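Local coordinates for intracellular serine protease (Bacillus licheniformis, PDB 4ZOQ), which cleaves peptide bonds sequence-specifically as a class II lanthipeptide protease of the subtilisin-like S8 family, probably by serine endopeptidase chemistry with a charge relay, at residues Arg40-Lys46 and Ala98-Thr104; Ile103-Gln107 and Asp125-His131; Leu288-Tyr293 and Ala336-Met340; Val133-Ser137 and Ala279-Ala283; Phe25-Thr30 and Met93-Ile97. One frame throughout, in Å; residues are numbered along the deposited sequence.

Contact 1 (Arg40-Lys46 and Ala98-Thr104)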
# COMPACT_ATOMS: atom_id res chain seq x y z
N ARG B 40 -11.01 -13.72 12.16
CA ARG B 40 -10.90 -12.33 12.53
C ARG B 40 -9.46 -11.85 12.35
O ARG B 40 -9.17 -10.67 12.57
CB ARG B 40 -11.37 -12.16 13.98
CG ARG B 40 -12.07 -10.85 14.29
CD ARG B 40 -12.81 -10.90 15.65
NE ARG B 40 -13.57 -9.67 15.86
CZ ARG B 40 -13.01 -8.52 16.25
NH1 ARG B 40 -11.71 -8.47 16.50
NH2 ARG B 40 -13.75 -7.44 16.41
N GLY B 41 -8.57 -12.77 11.97
CA GLY B 41 -7.15 -12.47 11.83
C GLY B 41 -6.30 -12.82 13.04
O GLY B 41 -6.79 -12.83 14.18
N HIS B 42 -5.03 -13.12 12.79
CA HIS B 42 -4.09 -13.43 13.88
C HIS B 42 -3.23 -12.23 14.23
O HIS B 42 -2.67 -11.60 13.35
CB HIS B 42 -3.18 -14.63 13.53
CG HIS B 42 -3.91 -15.94 13.43
ND1 HIS B 42 -3.27 -17.13 13.17
CD2 HIS B 42 -5.23 -16.23 13.52
CE1 HIS B 42 -4.15 -18.10 13.11
NE2 HIS B 42 -5.35 -17.59 13.31
N PRO B 43 -3.13 -11.92 15.53
CA PRO B 43 -2.23 -10.85 15.96
C PRO B 43 -0.79 -11.04 15.48
O PRO B 43 -0.12 -10.04 15.33
CB PRO B 43 -2.30 -10.93 17.49
CG PRO B 43 -3.63 -11.50 17.77
CD PRO B 43 -3.95 -12.44 16.64
N ASP B 44 -0.33 -12.27 15.25
CA ASP B 44 1.06 -12.50 14.82
C ASP B 44 1.22 -12.63 13.31
O ASP B 44 2.27 -13.02 12.82
CB ASP B 44 1.67 -13.73 15.52
CG ASP B 44 1.03 -15.00 15.09
OD1 ASP B 44 -0.14 -14.94 14.68
OD2 ASP B 44 1.67 -16.06 15.17
N VAL B 45 0.14 -12.38 12.57
CA VAL B 45 0.26 -12.05 11.15
C VAL B 45 0.41 -10.53 11.06
O VAL B 45 -0.38 -9.78 11.62
CB VAL B 45 -0.95 -12.52 10.32
CG1 VAL B 45 -1.00 -11.79 8.98
CG2 VAL B 45 -0.95 -14.03 10.18
N LYS B 46 1.45 -10.07 10.38
CA LYS B 46 1.76 -8.63 10.40
C LYS B 46 1.65 -8.03 8.99
O LYS B 46 2.22 -8.56 8.02
CB LYS B 46 3.17 -8.38 10.97
CG LYS B 46 3.32 -8.75 12.44
CD LYS B 46 4.65 -8.26 13.03
CE LYS B 46 5.84 -9.05 12.51
NZ LYS B 46 7.11 -8.43 13.03
N ALA B 98 -9.88 -7.23 8.70
CA ALA B 98 -9.09 -8.12 9.54
C ALA B 98 -8.72 -7.41 10.82
O ALA B 98 -7.60 -6.91 10.97
CB ALA B 98 -7.84 -8.55 8.82
N PRO B 99 -9.68 -7.33 11.75
CA PRO B 99 -9.49 -6.46 12.92
C PRO B 99 -8.39 -6.91 13.88
O PRO B 99 -7.90 -6.09 14.63
CB PRO B 99 -10.88 -6.46 13.60
CG PRO B 99 -11.67 -7.54 12.94
CD PRO B 99 -11.07 -7.78 11.60
N ASP B 100 -7.96 -8.16 13.81
CA ASP B 100 -6.97 -8.63 14.78
C ASP B 100 -5.55 -8.80 14.23
O ASP B 100 -4.64 -9.08 15.01
CB ASP B 100 -7.45 -9.96 15.38
CG ASP B 100 -8.60 -9.79 16.34
OD1 ASP B 100 -8.66 -8.70 16.95
OD2 ASP B 100 -9.46 -10.70 16.45
N VAL B 101 -5.33 -8.64 12.92
CA VAL B 101 -3.96 -8.72 12.40
C VAL B 101 -3.17 -7.53 12.88
O VAL B 101 -3.73 -6.46 13.14
CB VAL B 101 -3.88 -8.81 10.88
CG1 VAL B 101 -4.39 -10.16 10.41
CG2 VAL B 101 -4.60 -7.65 10.23
N THR B 102 -1.85 -7.69 13.00
CA THR B 102 -1.06 -6.58 13.51
C THR B 102 -0.74 -5.62 12.37
O THR B 102 -0.55 -6.04 11.23
CB THR B 102 0.24 -7.08 14.20
OG1 THR B 102 -0.10 -7.79 15.40
CG2 THR B 102 1.16 -5.93 14.54
N ILE B 103 -0.75 -4.32 12.65
CA ILE B 103 -0.43 -3.36 11.60
C ILE B 103 0.80 -2.57 12.01
O ILE B 103 0.82 -1.95 13.06
CB ILE B 103 -1.61 -2.37 11.33
CG1 ILE B 103 -2.84 -3.09 10.77
CG2 ILE B 103 -1.19 -1.28 10.37
CD1 ILE B 103 -4.12 -2.24 10.83
N THR B 104 1.83 -2.54 11.17
CA THR B 104 3.04 -1.79 11.49
C THR B 104 3.26 -0.64 10.52
O THR B 104 3.46 -0.86 9.33
CB THR B 104 4.29 -2.67 11.43
OG1 THR B 104 4.08 -3.91 12.12
CG2 THR B 104 5.49 -1.92 12.01
O HOH W 1 -8.98 -13.42 16.33
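Arg-40 reaches Asp-100 by a side chain extended through chi2 and chi3 (both t), while chi1, at -146°, lies between the usual wells. The carboxylate, turned toward it in an m rotamer, completes a salt bridge, with Arg-40 NH1 3.1 Å from Asp-100 OD1 and donating a hydrogen bond to Asp-100 OD2 at 3.2 Å. Pro-99 CB covers one face of the guanidinium, which also meets Tyr-36 in a cation-pi contact. The main chain follows the same pairing, Asp-100 N donating to Arg-40 O (3.0 Å), and a water bridges Gly-41 O and Asp-100 OD2. At Gly-41 (phi 96°) a CB would collide with Val-101 CG1. Two type I turns, His-42 to Val-45 and Ala-98 to Val-101, lead into neighbouring parallel strands, 46-51 and 102-110, joined through helix 86-97 as a beta-alpha-beta crossover of the subtilase sheet. The first rung has Thr-102 N donating to Val-45 O (2.9 Å). Beside it Val-45 (t) and Val-101 (m) touch CG1 to CG1 at 4.0 Å under helix 275-297. Lys-46 and Thr-102 share the same sheet face, both with chi1 m, bringing Lys-46 CG within 3.9 Å of Thr-102 CB; the rest of the lysine bends off, chi3 m, to hydrogen-bond Asp-129 O. His-42 faces away from 98-104, and its NE2 bonds Glu-295.

Contact 2 (Ile103-Gln107 and Asp125-His131)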
# COMPACT_ATOMS: atom_id res chain seq x y z
N ILE B 103 -0.75 -4.32 12.65
CA ILE B 103 -0.43 -3.36 11.60
C ILE B 103 0.80 -2.57 12.01
O ILE B 103 0.82 -1.95 13.06
CB ILE B 103 -1.61 -2.37 11.33
CG1 ILE B 103 -2.84 -3.09 10.77
CG2 ILE B 103 -1.19 -1.28 10.37
CD1 ILE B 103 -4.12 -2.24 10.83
N THR B 104 1.83 -2.54 11.17
CA THR B 104 3.04 -1.79 11.49
C THR B 104 3.26 -0.64 10.52
O THR B 104 3.46 -0.86 9.33
CB THR B 104 4.29 -2.67 11.43
OG1 THR B 104 4.08 -3.91 12.12
CG2 THR B 104 5.49 -1.92 12.01
N PRO B 105 3.31 0.60 11.05
CA PRO B 105 3.50 1.78 10.19
C PRO B 105 4.97 1.97 9.80
O PRO B 105 5.83 1.98 10.69
CB PRO B 105 3.02 2.94 11.08
CG PRO B 105 3.32 2.47 12.50
CD PRO B 105 3.20 0.94 12.48
N TYR B 106 5.24 2.06 8.50
CA TYR B 106 6.52 2.49 7.98
C TYR B 106 6.32 3.82 7.29
O TYR B 106 5.93 3.86 6.11
CB TYR B 106 7.11 1.48 6.99
CG TYR B 106 7.55 0.18 7.63
CD1 TYR B 106 6.62 -0.75 8.09
CD2 TYR B 106 8.89 -0.12 7.76
CE1 TYR B 106 7.01 -1.94 8.66
CE2 TYR B 106 9.31 -1.32 8.33
CZ TYR B 106 8.36 -2.22 8.78
OH TYR B 106 8.75 -3.41 9.35
N GLN B 107 6.58 4.90 8.03
CA GLN B 107 6.29 6.26 7.58
C GLN B 107 7.31 6.79 6.57
O GLN B 107 8.44 7.11 6.92
CB GLN B 107 6.20 7.22 8.78
CG GLN B 107 5.89 8.65 8.36
CD GLN B 107 5.44 9.52 9.53
OE1 GLN B 107 5.47 9.08 10.67
NE2 GLN B 107 4.98 10.72 9.23
N ASP B 125 13.07 -3.52 4.90
CA ASP B 125 12.98 -3.65 6.35
C ASP B 125 11.77 -4.47 6.74
O ASP B 125 11.88 -5.38 7.57
CB ASP B 125 12.93 -2.28 7.04
CG ASP B 125 14.27 -1.55 7.00
OD1 ASP B 125 15.31 -2.21 6.75
OD2 ASP B 125 14.30 -0.33 7.23
N ALA B 126 10.63 -4.17 6.13
CA ALA B 126 9.38 -4.85 6.46
C ALA B 126 9.50 -6.36 6.25
O ALA B 126 8.99 -7.15 7.06
CB ALA B 126 8.22 -4.26 5.62
N VAL B 127 10.18 -6.74 5.17
CA VAL B 127 10.48 -8.15 4.88
C VAL B 127 11.33 -8.77 6.00
O VAL B 127 11.00 -9.83 6.55
CB VAL B 127 11.23 -8.30 3.55
CG1 VAL B 127 11.65 -9.73 3.34
CG2 VAL B 127 10.36 -7.86 2.38
N ASN B 128 12.43 -8.09 6.32
CA ASN B 128 13.37 -8.58 7.34
C ASN B 128 12.74 -8.64 8.75
O ASN B 128 13.20 -9.40 9.60
CB ASN B 128 14.64 -7.72 7.36
CG ASN B 128 15.49 -7.86 6.09
OD1 ASN B 128 15.35 -8.81 5.31
ND2 ASN B 128 16.37 -6.89 5.88
N ASP B 129 11.69 -7.84 8.97
CA ASP B 129 10.96 -7.78 10.25
C ASP B 129 9.82 -8.79 10.40
O ASP B 129 9.01 -8.69 11.31
CB ASP B 129 10.38 -6.38 10.47
CG ASP B 129 11.45 -5.31 10.51
OD1 ASP B 129 12.61 -5.65 10.82
OD2 ASP B 129 11.14 -4.13 10.22
N GLY B 130 9.74 -9.72 9.47
CA GLY B 130 8.79 -10.81 9.57
C GLY B 130 7.36 -10.50 9.13
O GLY B 130 6.47 -11.28 9.43
N HIS B 131 7.15 -9.44 8.35
CA HIS B 131 5.83 -9.10 7.81
C HIS B 131 5.47 -9.99 6.64
O HIS B 131 6.24 -10.10 5.69
CB HIS B 131 5.79 -7.63 7.37
CG HIS B 131 5.86 -6.67 8.51
ND1 HIS B 131 7.04 -6.33 9.13
CD2 HIS B 131 4.88 -6.00 9.17
CE1 HIS B 131 6.79 -5.48 10.12
NE2 HIS B 131 5.49 -5.26 10.16
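Two side chains of the edge-ward strand, Thr-104 and Tyr-106, point at the end of helix 116-128 and find polar partners there. Thr-104 OG1 and His-131 NE2 share a hydrogen bond of 2.8 Å, in which either could be the donor; OG1 is also bonded by Asn-66 ND2. The other imidazole nitrogen is occupied too, His-131 ND1 donating to Ala-126 O at 3.0 Å. Tyr-106 OH donates to Asp-129 OD2 over a short 2.6 Å. Helix 116-128 connects strand 102-110 to strand 133-136, both parallel to strand 46-51 between them, so this is the helix-on-sheet layer of a beta-alpha-beta unit in the subtilase fold. The helix closes in a Schellman motif: His-131 N donates to Ala-126 O (3.2 Å) and Gly-130 N to Val-127 O (3.2 Å), with Gly-130 supplying the positive phi. Ala-126 O therefore serves both the backbone and the imidazole of His-131. Asp-125 O takes Asp-129 N at 2.8 Å, whereas Asp-125 OD2 is hydrogen-bonded to Tyr-73 OH. Apolar contact fills in between these bonds. Ala-126 CB sits over the Tyr-106 ring, 4.2 Å from its centroid in a CH-pi contact, and the tyrosine edge meets the His-131 face in an offset edge-to-face pair, centroids 5.4 Å apart. On the outer side, Asn-128 ND2 bonds Glu-60 of the neighbouring subunit.

Contact 3 (Leu288-Tyr293 and Ala336-Met340)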
# COMPACT_ATOMS: atom_id res chain seq x y z
N LEU B 288 -6.18 -12.11 6.16
CA LEU B 288 -7.19 -13.05 6.64
C LEU B 288 -6.93 -14.49 6.16
O LEU B 288 -7.06 -15.43 6.93
CB LEU B 288 -8.59 -12.61 6.23
CG LEU B 288 -9.27 -11.53 7.06
CD1 LEU B 288 -10.75 -11.43 6.64
CD2 LEU B 288 -9.13 -11.85 8.56
N VAL B 289 -6.56 -14.63 4.88
CA VAL B 289 -6.29 -15.95 4.29
C VAL B 289 -5.08 -16.58 4.97
O VAL B 289 -5.12 -17.75 5.35
CB VAL B 289 -6.06 -15.85 2.78
CG1 VAL B 289 -5.43 -17.14 2.25
CG2 VAL B 289 -7.37 -15.56 2.08
N ILE B 290 -4.02 -15.79 5.15
CA ILE B 290 -2.85 -16.30 5.83
C ILE B 290 -3.22 -16.77 7.25
O ILE B 290 -2.83 -17.87 7.66
CB ILE B 290 -1.72 -15.24 5.90
CG1 ILE B 290 -1.12 -14.99 4.51
CG2 ILE B 290 -0.61 -15.70 6.86
CD1 ILE B 290 -0.33 -13.74 4.37
N SER B 291 -4.02 -15.98 7.97
CA SER B 291 -4.44 -16.35 9.31
C SER B 291 -5.22 -17.67 9.30
O SER B 291 -4.90 -18.61 10.03
CB SER B 291 -5.29 -15.24 9.91
OG SER B 291 -4.56 -14.02 10.01
N GLU B 292 -6.21 -17.79 8.41
CA GLU B 292 -6.96 -19.03 8.37
C GLU B 292 -6.06 -20.23 8.01
O GLU B 292 -6.13 -21.28 8.63
CB GLU B 292 -8.11 -18.96 7.39
CG GLU B 292 -8.84 -20.27 7.31
CD GLU B 292 -10.30 -20.11 7.02
OE1 GLU B 292 -10.91 -19.15 7.55
OE2 GLU B 292 -10.84 -20.96 6.28
N TYR B 293 -5.22 -20.05 7.00
CA TYR B 293 -4.39 -21.15 6.52
C TYR B 293 -3.44 -21.64 7.62
O TYR B 293 -3.27 -22.84 7.82
CB TYR B 293 -3.59 -20.71 5.29
CG TYR B 293 -2.85 -21.83 4.60
CD1 TYR B 293 -1.65 -22.33 5.10
CD2 TYR B 293 -3.38 -22.42 3.44
CE1 TYR B 293 -0.96 -23.37 4.45
CE2 TYR B 293 -2.72 -23.46 2.78
CZ TYR B 293 -1.51 -23.93 3.29
OH TYR B 293 -0.88 -24.96 2.65
N ALA B 336 -13.23 -15.42 -0.31
CA ALA B 336 -11.87 -15.93 -0.16
C ALA B 336 -11.82 -17.02 0.89
O ALA B 336 -11.26 -18.10 0.66
CB ALA B 336 -10.91 -14.79 0.22
N LEU B 337 -12.45 -16.76 2.03
CA LEU B 337 -12.47 -17.71 3.15
C LEU B 337 -13.38 -18.89 2.78
O LEU B 337 -13.09 -20.05 3.13
CB LEU B 337 -12.94 -17.01 4.44
CG LEU B 337 -12.04 -15.92 5.05
CD1 LEU B 337 -12.72 -15.29 6.22
CD2 LEU B 337 -10.69 -16.47 5.50
N LYS B 338 -14.44 -18.60 2.04
CA LYS B 338 -15.40 -19.64 1.68
C LYS B 338 -14.76 -20.65 0.74
O LYS B 338 -15.09 -21.85 0.77
CB LYS B 338 -16.63 -19.01 1.03
CG LYS B 338 -17.80 -19.92 0.81
CD LYS B 338 -18.84 -19.24 -0.09
CE LYS B 338 -19.11 -20.06 -1.35
NZ LYS B 338 -19.88 -19.30 -2.38
N MET B 339 -13.79 -20.21 -0.06
CA MET B 339 -13.13 -21.19 -0.92
C MET B 339 -12.01 -21.94 -0.27
O MET B 339 -11.36 -22.75 -0.91
CB MET B 339 -12.60 -20.58 -2.18
CG MET B 339 -13.64 -20.30 -3.21
SD MET B 339 -12.74 -20.21 -4.77
CE MET B 339 -11.06 -19.91 -4.14
N MET B 340 -11.78 -21.69 1.01
CA MET B 340 -10.78 -22.44 1.75
C MET B 340 -11.41 -23.61 2.51
O MET B 340 -10.72 -24.33 3.24
CB MET B 340 -10.04 -21.51 2.73
CG MET B 340 -9.19 -20.46 2.08
SD MET B 340 -8.47 -19.39 3.35
CE MET B 340 -7.23 -20.50 4.01
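Apolar contacts hold helix segment 288-293 to 336-340 at the modelled C-terminus. Leu-288 CD1 meets Leu-337 CD1 at 4.4 Å, and Val-289 CG2 lies 4.1 Å from Ala-336 CB, so the two helices lie against each other here; Val-289 and Leu-337 bring their CA atoms to 6.5 Å. Sulfur and methyl contacts come from Met-340, which extends back to the helix: its SD is 3.9 Å from Val-289 CG1, and its CE lies 3.7 Å from Glu-292 CG and 3.9 Å from Tyr-293 CB, reaching the edge of the tyrosine ring. Two polar ends look outside the pair: Glu-292 lays its OE1 3.4 Å from Leu-337 CD2 but pairs through OE2 with Arg-296 in a salt bridge, and Tyr-293 OH bonds Gln-305. Helix 303-313 adjoins both segments, through Val-289 and Ala-336. The arrangement is helix-on-helix packing against the later part of the long helix 275-297, which in subtilases begins at the nucleophilic serine, predicted here as Ser-276.

Contact 4 (Val133-Ser137 and Ala279-Ala283)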
# COMPACT_ATOMS: atom_id res chain seq x y z
N VAL B 133 2.64 -9.52 4.76
CA VAL B 133 1.97 -8.67 3.77
C VAL B 133 2.45 -7.20 3.83
O VAL B 133 2.63 -6.63 4.92
CB VAL B 133 0.44 -8.69 3.95
CG1 VAL B 133 -0.23 -7.74 2.94
CG2 VAL B 133 -0.10 -10.11 3.82
N ILE B 134 2.68 -6.61 2.66
CA ILE B 134 2.99 -5.19 2.56
C ILE B 134 1.93 -4.43 1.73
O ILE B 134 1.50 -4.86 0.67
CB ILE B 134 4.39 -4.96 1.94
CG1 ILE B 134 5.48 -5.58 2.83
CG2 ILE B 134 4.67 -3.47 1.71
CD1 ILE B 134 6.85 -5.63 2.20
N ASN B 135 1.51 -3.30 2.25
CA ASN B 135 0.59 -2.46 1.52
C ASN B 135 1.23 -1.12 1.21
O ASN B 135 1.66 -0.41 2.13
CB ASN B 135 -0.69 -2.24 2.32
CG ASN B 135 -1.70 -1.44 1.56
OD1 ASN B 135 -2.55 -1.98 0.83
ND2 ASN B 135 -1.60 -0.13 1.69
N ILE B 136 1.28 -0.75 -0.07
CA ILE B 136 1.83 0.56 -0.45
C ILE B 136 0.77 1.40 -1.19
O ILE B 136 0.61 1.30 -2.41
CB ILE B 136 3.10 0.43 -1.35
CG1 ILE B 136 4.14 -0.50 -0.72
CG2 ILE B 136 3.74 1.79 -1.59
CD1 ILE B 136 5.26 -0.91 -1.68
N SER B 137 0.05 2.24 -0.44
CA SER B 137 -1.05 3.02 -1.02
C SER B 137 -0.56 4.38 -1.52
O SER B 137 -1.09 5.43 -1.14
CB SER B 137 -2.19 3.22 -0.00
OG SER B 137 -3.06 2.09 0.05
N ALA B 279 -6.53 -0.93 -2.27
CA ALA B 279 -5.40 -1.83 -2.05
C ALA B 279 -5.36 -2.47 -0.64
O ALA B 279 -5.13 -3.68 -0.54
CB ALA B 279 -4.09 -1.13 -2.37
N PRO B 280 -5.54 -1.67 0.43
CA PRO B 280 -5.49 -2.29 1.77
C PRO B 280 -6.64 -3.28 2.08
O PRO B 280 -6.45 -4.16 2.94
CB PRO B 280 -5.56 -1.09 2.72
CG PRO B 280 -6.09 0.04 1.91
CD PRO B 280 -5.60 -0.21 0.52
N GLN B 281 -7.76 -3.17 1.36
CA GLN B 281 -8.84 -4.12 1.51
C GLN B 281 -8.38 -5.49 1.04
O GLN B 281 -8.72 -6.51 1.63
CB GLN B 281 -10.09 -3.68 0.77
CG GLN B 281 -10.75 -2.48 1.38
CD GLN B 281 -11.99 -2.05 0.62
OE1 GLN B 281 -12.92 -2.86 0.43
NE2 GLN B 281 -12.01 -0.79 0.16
N VAL B 282 -7.62 -5.51 -0.04
CA VAL B 282 -7.01 -6.73 -0.55
C VAL B 282 -5.88 -7.20 0.38
O VAL B 282 -5.75 -8.39 0.66
CB VAL B 282 -6.48 -6.52 -2.00
CG1 VAL B 282 -5.92 -7.83 -2.59
CG2 VAL B 282 -7.58 -5.96 -2.87
N ALA B 283 -5.06 -6.27 0.86
CA ALA B 283 -4.02 -6.63 1.80
C ALA B 283 -4.65 -7.24 3.06
O ALA B 283 -4.20 -8.29 3.56
CB ALA B 283 -3.15 -5.44 2.14
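Strand 133-136 and helix segment 279-283 run almost exactly antiparallel, their axes 176° apart in direction and 8.4 Å at closest approach. The backbones come closer still at Asn-135 and Pro-280, whose CA atoms are 6.1 Å apart. The helix is kinked here: Pro-280 has no amide hydrogen, and Gln-281 N also lacks the bond to the turn before; Ala-283 N to Ala-279 O (2.9 Å) is a regular helical bond beyond the kink. This is the start of the central subtilase helix, which carries the predicted nucleophile Ser-276 and packs on the sheet, running antiparallel to this strand. Val-133, Asn-135 and Ser-137 point at it. Small residues permit the approach: Ala-283 CB touches Val-133 CG1 at 3.8 Å, while Asn-135 fills the space beside Ala-279, Pro-280 and Ala-283. Ser-137 sets its OG 3.5 Å from Pro-280 CD and hydrogen-bonds the carbonyl of Ser-276. The side chain of Asp-51, also predicted to belong to the charge relay, touches that of Ser-137.

Contact 5 (Phe25-Thr30 and Met93-Ile97)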
# COMPACT_ATOMS: atom_id res chain seq x y z
N PHE B 25 -19.17 -0.90 1.85
CA PHE B 25 -18.04 -1.65 1.29
C PHE B 25 -17.57 -2.75 2.27
O PHE B 25 -17.20 -3.85 1.86
CB PHE B 25 -16.86 -0.73 0.91
CG PHE B 25 -16.10 -0.19 2.10
CD1 PHE B 25 -16.52 0.96 2.75
CD2 PHE B 25 -14.99 -0.87 2.60
CE1 PHE B 25 -15.83 1.43 3.86
CE2 PHE B 25 -14.30 -0.40 3.71
CZ PHE B 25 -14.73 0.73 4.34
N ALA B 26 -17.59 -2.46 3.57
CA ALA B 26 -17.11 -3.44 4.57
C ALA B 26 -18.12 -4.57 4.73
O ALA B 26 -17.74 -5.74 4.79
CB ALA B 26 -16.83 -2.77 5.91
N ALA B 27 -19.40 -4.22 4.75
CA ALA B 27 -20.47 -5.22 4.80
C ALA B 27 -20.40 -6.12 3.57
O ALA B 27 -20.61 -7.33 3.68
CB ALA B 27 -21.84 -4.56 4.91
N LYS B 28 -20.08 -5.54 2.42
CA LYS B 28 -19.93 -6.33 1.20
C LYS B 28 -18.76 -7.32 1.33
O LYS B 28 -18.93 -8.51 1.14
CB LYS B 28 -19.74 -5.41 0.00
CG LYS B 28 -19.70 -6.14 -1.30
CD LYS B 28 -19.56 -5.22 -2.51
CE LYS B 28 -19.80 -6.03 -3.80
NZ LYS B 28 -21.24 -6.08 -4.20
N GLN B 29 -17.61 -6.81 1.73
CA GLN B 29 -16.41 -7.61 1.88
C GLN B 29 -16.56 -8.79 2.86
O GLN B 29 -16.16 -9.93 2.55
CB GLN B 29 -15.27 -6.70 2.34
CG GLN B 29 -14.64 -5.81 1.26
CD GLN B 29 -13.63 -6.57 0.39
OE1 GLN B 29 -13.57 -7.81 0.40
NE2 GLN B 29 -12.79 -5.83 -0.33
N THR B 30 -17.16 -8.52 4.02
CA THR B 30 -17.20 -9.45 5.14
C THR B 30 -18.53 -10.21 5.27
O THR B 30 -18.76 -10.87 6.29
CB THR B 30 -16.96 -8.70 6.49
OG1 THR B 30 -17.99 -7.73 6.68
CG2 THR B 30 -15.60 -8.00 6.50
N MET B 93 -8.73 0.41 6.48
CA MET B 93 -9.28 -0.52 5.52
C MET B 93 -8.72 -1.92 5.75
O MET B 93 -9.44 -2.91 5.56
CB MET B 93 -9.02 -0.08 4.09
CG MET B 93 -9.64 1.24 3.74
SD MET B 93 -11.29 1.44 4.38
CE MET B 93 -12.04 2.44 3.06
N ILE B 94 -7.47 -2.03 6.18
CA ILE B 94 -6.95 -3.32 6.59
C ILE B 94 -7.73 -3.79 7.81
O ILE B 94 -8.13 -4.96 7.89
CB ILE B 94 -5.46 -3.27 7.00
CG1 ILE B 94 -4.54 -2.92 5.84
CG2 ILE B 94 -5.04 -4.59 7.67
CD1 ILE B 94 -3.27 -2.30 6.33
N ASN B 95 -7.90 -2.89 8.77
CA ASN B 95 -8.51 -3.26 10.04
C ASN B 95 -9.97 -3.72 9.95
O ASN B 95 -10.35 -4.70 10.59
CB ASN B 95 -8.42 -2.11 11.03
CG ASN B 95 -8.97 -2.47 12.37
OD1 ASN B 95 -8.42 -3.31 13.08
ND2 ASN B 95 -10.10 -1.87 12.73
N ILE B 96 -10.79 -3.02 9.17
CA ILE B 96 -12.23 -3.31 9.14
C ILE B 96 -12.49 -4.72 8.59
O ILE B 96 -13.44 -5.37 9.01
CB ILE B 96 -13.01 -2.25 8.32
CG1 ILE B 96 -14.50 -2.36 8.62
CG2 ILE B 96 -12.73 -2.32 6.83
CD1 ILE B 96 -14.88 -2.06 10.06
N ILE B 97 -11.59 -5.22 7.73
CA ILE B 97 -11.67 -6.57 7.19
C ILE B 97 -11.00 -7.62 8.10
O ILE B 97 -11.54 -8.72 8.32
CB ILE B 97 -11.02 -6.63 5.77
CG1 ILE B 97 -11.99 -6.02 4.75
CG2 ILE B 97 -10.69 -8.06 5.38
CD1 ILE B 97 -11.36 -5.50 3.55
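An apolar helix-helix contact joins the N-terminal helix 24-30 to the C-terminal part of helix 86-97, the helix that begins with the predicted charge-relay residue His-86. The short axes cross at -49° with a closest approach of 10.4 Å. Phe-25 forms one end of the interface, its CZ 3.4 Å from Met-93 CE and its CE2 4.0 Å from Ile-96 CG2; with Met-93 SD 4.4 Å from the ring centroid, obliquely, this is also a Met-aromatic contact. In the middle, Ala-26 CB meets Ile-96 CG1 at 3.6 Å. Farther on, Gln-29 presents aliphatic carbon, CG lying 4.0 Å from Ile-97 CD1, and Thr-30 turns its CG2 to within 4.2 Å of Ile-97 CA. The hydroxyl of Thr-30 bonds Ala-26 O instead (OG1 to O, 2.8 Å) and Tyr-33 N, and the Gln-29 amide bonds Ala-333 N and Gln-281. With the polar ends thus engaged elsewhere, cohesion between these two segments rests on shape fit and exclusion of water.

Overall arrangement
Contacts 2 to 5 are buried, contact 4 innermost near the centre of the chain; contact 1, only partly buried, is the most polar, with a salt bridge and a water. Contacts 1 and 2 both use strand 102-110 and meet through Lys-46 and Asp-129; contact 2, though buried, depends on side-chain hydrogen bonds. Contacts 3 and 4 share helix 275-297, where Ile-290 packs on Val-133, yet contact 4 lies by the predicted catalytic residues and contact 3 far from them. Contacts 3 and 5 are both apolar helix pairs; Leu-288 touches Ile-97. Gln-281 joins contacts 4 and 5 by a probable hydrogen bond to Gln-29, and His-42 similarly ties contact 1 to Ser-291 of contact 3.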